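Local coordinates for protein molybdopterin converting factor, subunit 1 (Pyrococcus furiosus, PDB 1VJK) that probably serves as the small, ubiquitin-like subunit of molybdopterin synthase, acting in molybdenum cofactor biosynthesis, at residues L33-I43 / V72-L83. Sequence-based numbering, arbitrary orientation.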
ATOM      1  N   LEU A  33       4.712  -5.948  -9.699  1.00  9.34           N
ATOM      2  CA  LEU A  33       4.981  -6.972  -8.715  1.00 11.38           C
ATOM      3  C   LEU A  33       5.008  -8.325  -9.400  1.00 12.09           C
ATOM      4  O   LEU A  33       4.368  -8.495 -10.427  1.00 12.32           O
ATOM      5  CB  LEU A  33       3.887  -6.960  -7.627  1.00 11.36           C
ATOM      6  CG  LEU A  33       3.827  -5.692  -6.792  1.00 12.57           C
ATOM      7  CD1 LEU A  33       2.537  -5.694  -5.963  1.00 16.38           C
ATOM      8  CD2 LEU A  33       5.077  -5.647  -5.904  1.00 16.17           C
ATOM      9  N   PRO A  34       5.748  -9.297  -8.857  1.00 12.02           N
ATOM     10  CA  PRO A  34       5.768 -10.636  -9.442  1.00 12.22           C
ATOM     11  C   PRO A  34       4.424 -11.336  -9.324  1.00 13.09           C
ATOM     12  O   PRO A  34       3.618 -11.036  -8.435  1.00 13.18           O
ATOM     13  CB  PRO A  34       6.840 -11.381  -8.624  1.00 15.67           C
ATOM     14  CG  PRO A  34       7.528 -10.377  -7.841  1.00 15.92           C
ATOM     15  CD  PRO A  34       6.639  -9.185  -7.683  1.00 14.04           C
ATOM     16  N   GLU A  35       4.199 -12.272 -10.235  1.00 13.61           N
ATOM     17  CA  GLU A  35       3.061 -13.163 -10.186  1.00 15.20           C
ATOM     18  C   GLU A  35       2.841 -13.683  -8.761  1.00 11.76           C
ATOM     19  O   GLU A  35       3.789 -14.070  -8.085  1.00 13.53           O
ATOM     20  CB  GLU A  35       3.304 -14.330 -11.148  1.00 18.79           C
ATOM     21  CG  GLU A  35       2.194 -15.367 -11.183  1.00 21.48           C
ATOM     22  CD  GLU A  35       2.539 -16.587 -12.023  1.00 25.99           C
ATOM     23  OE1 GLU A  35       3.285 -16.448 -13.023  1.00 26.36           O
ATOM     24  OE2 GLU A  35       2.046 -17.680 -11.683  1.00 28.99           O
ATOM     25  N   GLY A  36       1.583 -13.661  -8.323  1.00 10.81           N
ATOM     26  CA  GLY A  36       1.210 -14.188  -7.017  1.00 10.42           C
ATOM     27  C   GLY A  36       1.343 -13.180  -5.890  1.00 11.39           C
ATOM     28  O   GLY A  36       1.100 -13.505  -4.715  1.00 10.63           O
ATOM     29  N   ALA A  37       1.723 -11.954  -6.221  1.00  9.83           N
ATOM     30  CA  ALA A  37       1.925 -10.954  -5.188  1.00  8.36           C
ATOM     31  C   ALA A  37       0.700 -10.743  -4.350  1.00  8.18           C
ATOM     32  O   ALA A  37      -0.436 -10.718  -4.852  1.00  9.72           O
ATOM     33  CB  ALA A  37       2.355  -9.610  -5.815  1.00 10.08           C
ATOM     34  N   ARG A  38       0.958 -10.549  -3.058  1.00  6.91           N
ATOM     35  CA  ARG A  38      -0.070 -10.286  -2.070  1.00  6.25           C
ATOM     36  C   ARG A  38       0.071  -8.871  -1.514  1.00  6.53           C
ATOM     37  O   ARG A  38       1.113  -8.213  -1.669  1.00  7.65           O
ATOM     38  CB  ARG A  38       0.064 -11.271  -0.917  1.00  7.32           C
ATOM     39  CG  ARG A  38      -0.188 -12.696  -1.312  1.00  7.48           C
ATOM     40  CD  ARG A  38       0.038 -13.643  -0.159  1.00  7.01           C
ATOM     41  NE  ARG A  38      -0.008 -15.021  -0.629  1.00  7.75           N
ATOM     42  CZ  ARG A  38       0.011 -16.070   0.176  1.00  5.69           C
ATOM     43  NH1 ARG A  38       0.094 -15.857   1.489  1.00  6.79           N
ATOM     44  NH2 ARG A  38      -0.031 -17.295  -0.328  1.00  6.73           N
ATOM     45  N   VAL A  39      -0.950  -8.392  -0.813  1.00  7.59           N
ATOM     46  CA  VAL A  39      -0.874  -7.088  -0.154  1.00  8.27           C
ATOM     47  C   VAL A  39       0.412  -6.937   0.683  1.00  7.47           C
ATOM     48  O   VAL A  39       1.105  -5.898   0.609  1.00  8.26           O
ATOM     49  CB  VAL A  39      -2.147  -6.823   0.679  1.00  9.54           C
ATOM     50  CG1 VAL A  39      -1.972  -5.671   1.674  1.00 11.79           C
ATOM     51  CG2 VAL A  39      -3.331  -6.567  -0.253  1.00 10.64           C
ATOM     52  N   ARG A  40       0.774  -7.972   1.455  1.00  7.56           N
ATOM     53  CA  ARG A  40       1.988  -7.856   2.267  1.00  6.87           C
ATOM     54  C   ARG A  40       3.257  -7.624   1.407  1.00  7.52           C
ATOM     55  O   ARG A  40       4.192  -6.935   1.846  1.00  7.60           O
ATOM     56  CB  ARG A  40       2.145  -9.075   3.194  1.00  7.01           C
ATOM     57  CG  ARG A  40       2.409 -10.390   2.475  1.00  6.68           C
ATOM     58  CD  ARG A  40       2.754 -11.509   3.454  1.00  7.86           C
ATOM     59  NE  ARG A  40       1.649 -11.881   4.370  1.00  7.07           N
ATOM     60  CZ  ARG A  40       1.564 -11.534   5.646  1.00  7.03           C
ATOM     61  NH1 ARG A  40       2.486 -10.763   6.234  1.00  8.83           N
ATOM     62  NH2 ARG A  40       0.533 -11.994   6.363  1.00  8.62           N
ATOM     63  N   ASP A  41       3.287  -8.200   0.199  1.00  7.45           N
ATOM     64  CA  ASP A  41       4.455  -8.017  -0.692  1.00  6.77           C
ATOM     65  C   ASP A  41       4.493  -6.606  -1.196  1.00 10.11           C
ATOM     66  O   ASP A  41       5.577  -6.021  -1.311  1.00  8.59           O
ATOM     67  CB  ASP A  41       4.422  -8.992  -1.865  1.00  7.16           C
ATOM     68  CG  ASP A  41       4.261 -10.446  -1.420  1.00  8.07           C
ATOM     69  OD1 ASP A  41       4.962 -10.902  -0.506  1.00  8.24           O
ATOM     70  OD2 ASP A  41       3.434 -11.181  -1.996  1.00 11.04           O
ATOM     71  N   LEU A  42       3.331  -6.041  -1.481  1.00  7.40           N
ATOM     72  CA  LEU A  42       3.272  -4.641  -1.901  1.00  7.10           C
ATOM     73  C   LEU A  42       3.751  -3.700  -0.790  1.00  8.12           C
ATOM     74  O   LEU A  42       4.532  -2.770  -1.063  1.00  8.17           O
ATOM     75  CB  LEU A  42       1.846  -4.286  -2.315  1.00  8.58           C
ATOM     76  CG  LEU A  42       1.603  -2.809  -2.622  1.00  8.82           C
ATOM     77  CD1 LEU A  42       2.517  -2.303  -3.800  1.00  9.87           C
ATOM     78  CD2 LEU A  42       0.116  -2.573  -2.900  1.00 11.17           C
ATOM     79  N   ILE A  43       3.343  -3.962   0.451  1.00  8.03           N
ATOM     80  CA  ILE A  43       3.803  -3.150   1.571  1.00  8.12           C
ATOM     81  C   ILE A  43       5.325  -3.213   1.673  1.00  8.50           C
ATOM     82  O   ILE A  43       5.998  -2.166   1.860  1.00  8.93           O
ATOM     83  CB  ILE A  43       3.125  -3.605   2.866  1.00  8.24           C
ATOM     84  CG1 ILE A  43       1.654  -3.221   2.816  1.00 11.45           C
ATOM     85  CG2 ILE A  43       3.826  -2.980   4.106  1.00  9.08           C
ATOM     86  CD1 ILE A  43       0.778  -3.814   3.966  1.00 11.28           C
ATOM     87  N   VAL A  72      -7.822  -1.897  -1.137  1.00  8.81           N
ATOM     88  CA  VAL A  72      -7.690  -2.362  -2.509  1.00  8.84           C
ATOM     89  C   VAL A  72      -9.009  -2.189  -3.228  1.00  8.64           C
ATOM     90  O   VAL A  72     -10.019  -2.796  -2.817  1.00  9.25           O
ATOM     91  CB  VAL A  72      -7.261  -3.836  -2.577  1.00  7.82           C
ATOM     92  CG1 VAL A  72      -7.180  -4.294  -4.053  1.00 11.22           C
ATOM     93  CG2 VAL A  72      -5.915  -4.039  -1.864  1.00 11.46           C
ATOM     94  N   ASN A  73      -9.019  -1.376  -4.284  1.00  8.07           N
ATOM     95  CA  ASN A  73     -10.253  -1.006  -4.988  1.00  8.98           C
ATOM     96  C   ASN A  73     -11.363  -0.603  -4.006  1.00  9.23           C
ATOM     97  O   ASN A  73     -12.535  -1.001  -4.150  1.00 10.71           O
ATOM     98  CB  ASN A  73     -10.702  -2.153  -5.898  1.00  9.40           C
ATOM     99  CG  ASN A  73      -9.645  -2.525  -6.886  1.00  9.67           C
ATOM    100  OD1 ASN A  73      -8.965  -1.642  -7.421  1.00 11.12           O
ATOM    101  ND2 ASN A  73      -9.474  -3.805  -7.129  1.00 10.56           N
ATOM    102  N   GLY A  74     -10.989   0.193  -3.013  1.00 10.30           N
ATOM    103  CA  GLY A  74     -11.948   0.750  -2.082  1.00 10.72           C
ATOM    104  C   GLY A  74     -12.339  -0.162  -0.947  1.00 12.20           C
ATOM    105  O   GLY A  74     -13.266   0.188  -0.217  1.00 13.45           O
ATOM    106  N   ARG A  75     -11.661  -1.302  -0.776  1.00  9.64           N
ATOM    107  CA  ARG A  75     -12.048  -2.278   0.251  1.00 11.17           C
ATOM    108  C   ARG A  75     -10.915  -2.607   1.203  1.00  9.66           C
ATOM    109  O   ARG A  75      -9.764  -2.735   0.772  1.00 10.60           O
ATOM    110  CB  ARG A  75     -12.530  -3.576  -0.405  1.00 15.12           C
ATOM    111  CG  ARG A  75     -13.733  -3.450  -1.309  1.00 21.76           C
ATOM    112  CD  ARG A  75     -13.959  -4.684  -2.191  1.00 28.39           C
ATOM    113  NE  ARG A  75     -14.344  -5.861  -1.398  1.00 34.94           N
ATOM    114  CZ  ARG A  75     -13.534  -6.885  -1.083  1.00 36.57           C
ATOM    115  NH1 ARG A  75     -12.272  -6.915  -1.494  1.00 34.84           N
ATOM    116  NH2 ARG A  75     -13.998  -7.891  -0.353  1.00 37.68           N
ATOM    117  N   TYR A  76     -11.202  -2.735   2.488  1.00 12.30           N
ATOM    118  CA  TYR A  76     -10.223  -3.255   3.425  1.00 11.30           C
ATOM    119  C   TYR A  76     -10.082  -4.748   3.167  1.00 14.40           C
ATOM    120  O   TYR A  76     -11.089  -5.472   2.944  1.00 16.72           O
ATOM    121  CB  TYR A  76     -10.663  -3.010   4.884  1.00 10.82           C
ATOM    122  CG  TYR A  76     -10.693  -1.553   5.287  1.00 12.68           C
ATOM    123  CD1 TYR A  76      -9.511  -0.803   5.371  1.00 12.19           C
ATOM    124  CD2 TYR A  76     -11.905  -0.920   5.592  1.00 13.64           C
ATOM    125  CE1 TYR A  76      -9.533   0.539   5.741  1.00 12.24           C
ATOM    126  CE2 TYR A  76     -11.940   0.424   5.955  1.00 13.00           C
ATOM    127  CZ  TYR A  76     -10.753   1.148   6.035  1.00 14.04           C
ATOM    128  OH  TYR A  76     -10.790   2.486   6.395  1.00 12.86           O
ATOM    129  N   VAL A  77      -8.834  -5.205   3.184  1.00 12.43           N
ATOM    130  CA  VAL A  77      -8.524  -6.606   2.898  1.00 14.58           C
ATOM    131  C   VAL A  77      -7.415  -7.109   3.818  1.00 11.55           C
ATOM    132  O   VAL A  77      -6.768  -6.332   4.536  1.00 16.58           O
ATOM    133  CB  VAL A  77      -8.072  -6.820   1.433  1.00 16.48           C
ATOM    134  CG1 VAL A  77      -9.183  -6.489   0.436  1.00 15.57           C
ATOM    135  CG2 VAL A  77      -6.826  -6.000   1.153  1.00 14.80           C
ATOM    136  N   SER A  78      -7.191  -8.426   3.777  1.00 12.64           N
ATOM    137  CA  SER A  78      -6.138  -9.021   4.576  1.00 12.94           C
ATOM    138  C   SER A  78      -4.760  -8.812   3.926  1.00 11.98           C
ATOM    139  O   SER A  78      -4.652  -8.484   2.729  1.00 13.10           O
ATOM    140  CB  SER A  78      -6.410 -10.499   4.768  1.00 16.44           C
ATOM    141  OG  SER A  78      -5.924 -11.225   3.681  1.00 17.81           O
ATOM    142  N   TRP A  79      -3.708  -9.020   4.711  1.00  9.66           N
ATOM    143  CA  TRP A  79      -2.359  -8.918   4.147  1.00  9.21           C
ATOM    144  C   TRP A  79      -2.058 -10.017   3.149  1.00 10.25           C
ATOM    145  O   TRP A  79      -1.163  -9.884   2.336  1.00  9.56           O
ATOM    146  CB  TRP A  79      -1.286  -8.920   5.227  1.00 10.58           C
ATOM    147  CG  TRP A  79      -1.127  -7.593   5.953  1.00 13.28           C
ATOM    148  CD1 TRP A  79      -1.668  -6.390   5.590  1.00 15.22           C
ATOM    149  CD2 TRP A  79      -0.378  -7.349   7.146  1.00 19.47           C
ATOM    150  NE1 TRP A  79      -1.293  -5.410   6.483  1.00 15.77           N
ATOM    151  CE2 TRP A  79      -0.502  -5.971   7.450  1.00 18.65           C
ATOM    152  CE3 TRP A  79       0.393  -8.154   7.996  1.00 23.51           C
ATOM    153  CZ2 TRP A  79       0.109  -5.386   8.568  1.00 22.30           C
ATOM    154  CZ3 TRP A  79       1.003  -7.565   9.117  1.00 25.91           C
ATOM    155  CH2 TRP A  79       0.852  -6.197   9.385  1.00 24.58           C
ATOM    156  N   ASP A  80      -2.803 -11.113   3.194  1.00  8.27           N
ATOM    157  CA  ASP A  80      -2.557 -12.203   2.268  1.00  6.98           C
ATOM    158  C   ASP A  80      -3.459 -12.186   1.057  1.00  6.30           C
ATOM    159  O   ASP A  80      -3.395 -13.077   0.214  1.00  9.59           O
ATOM    160  CB  ASP A  80      -2.533 -13.544   2.993  1.00  7.08           C
ATOM    161  CG  ASP A  80      -1.372 -13.624   3.911  1.00  9.64           C
ATOM    162  OD1 ASP A  80      -0.230 -13.679   3.377  1.00  8.90           O
ATOM    163  OD2 ASP A  80      -1.496 -13.556   5.160  1.00 11.22           O
ATOM    164  N   GLU A  81      -4.225 -11.096   0.916  1.00  8.87           N
ATOM    165  CA  GLU A  81      -5.071 -10.912  -0.258  1.00  9.60           C
ATOM    166  C   GLU A  81      -4.198 -10.842  -1.503  1.00  8.41           C
ATOM    167  O   GLU A  81      -3.218 -10.077  -1.535  1.00  9.40           O
ATOM    168  CB  GLU A  81      -5.886  -9.627  -0.094  1.00 11.65           C
ATOM    169  CG  GLU A  81      -6.821  -9.329  -1.246  1.00 13.02           C
ATOM    170  CD  GLU A  81      -8.128 -10.102  -1.199  1.00 19.78           C
ATOM    171  OE1 GLU A  81      -8.389 -10.845  -0.214  1.00 20.41           O
ATOM    172  OE2 GLU A  81      -8.901  -9.970  -2.179  1.00 21.62           O
ATOM    173  N   GLU A  82      -4.552 -11.622  -2.513  1.00 10.63           N
ATOM    174  CA  GLU A  82      -3.797 -11.671  -3.748  1.00 10.30           C
ATOM    175  C   GLU A  82      -4.154 -10.463  -4.615  1.00 10.07           C
ATOM    176  O   GLU A  82      -5.333 -10.179  -4.841  1.00 12.57           O
ATOM    177  CB  GLU A  82      -3.985 -13.040  -4.450  1.00 16.39           C
ATOM    178  CG  GLU A  82      -3.311 -14.151  -3.602  1.00 22.09           C
ATOM    179  CD  GLU A  82      -3.841 -15.575  -3.783  1.00 26.57           C
ATOM    180  OE1 GLU A  82      -4.417 -15.877  -4.852  1.00 28.17           O
ATOM    181  OE2 GLU A  82      -3.645 -16.409  -2.837  1.00 23.77           O
ATOM    182  N   LEU A  83      -3.126  -9.736  -5.060  1.00  9.63           N
ATOM    183  CA  LEU A  83      -3.328  -8.597  -5.955  1.00 10.02           C
ATOM    184  C   LEU A  83      -3.527  -9.024  -7.395  1.00 11.14           C
ATOM    185  O   LEU A  83      -2.984 -10.037  -7.832  1.00 10.65           O
ATOM    186  CB  LEU A  83      -2.136  -7.670  -5.835  1.00  9.64           C
ATOM    187  CG  LEU A  83      -2.021  -7.030  -4.445  1.00 10.20           C
ATOM    188  CD1 LEU A  83      -0.644  -6.407  -4.256  1.00 12.41           C
ATOM    189  CD2 LEU A  83      -3.110  -5.978  -4.237  1.00 13.76           C
TER
HETATM  190  O   HOH W   1      -1.586 -12.238  -6.925  1.00 21.72           O
HETATM  191  O   HOH W   2      -1.617 -18.320  -2.755  1.00 28.99           O
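R40 holds the carboxylate of D80 side-on with two nitrogens. NE of R40 gives a nearly straight bond to OD1 of D80 (2.8 Å), and NH2 of R40 another to OD2 (2.8 Å). The R40 chain bends at chi3 (65°), which turns the guanidinium back toward D80. R38 stays extended and brings NH1 to the same OD1 of D80 (2.9 Å). NE of R40 and NH1 of R38 reach that oxygen from opposite faces of the carboxylate, whose plane stands almost perpendicular to the R38 guanidinium. CB of W79 lies over one face of the R40 guanidinium. With an alanine at R40, OD2 of D80 would probably lose this partner, OD1 of D80 one of the two arginine nitrogens described here, and CB of W79 the guanidinium that lies against it.

Beneath these charges the backbones are joined directly. N of V39 donates to O of E81 (2.9 Å), and N of R40 to O of W79 (2.9 Å). Both donors belong to the first turn of helix 39-49, so the loop supplies acceptors to its N-terminal end. N of L83 bonds O of A37 (2.9 Å), which also takes a water shared with O of L83.

On the inner side, CG2 of V39 packs against V72, V77 and L83. CD1 of L83 meets L33 and L42. CD1 of I43 lies 3.6 Å from NE1 of W79, which bonds O of G59.

Farther out, N of R38, the N-cap residue, is held by OD2 of D41 (2.8 Å). The type I turn from S78 to E81 sets W79 and D80 beside the helix start. The whole arrangement ties the long loop before strand 88-92 to the helix that packs on the mixed sheet of the ubiquitin-like, beta-grasp fold of MoaD and ThiS proteins.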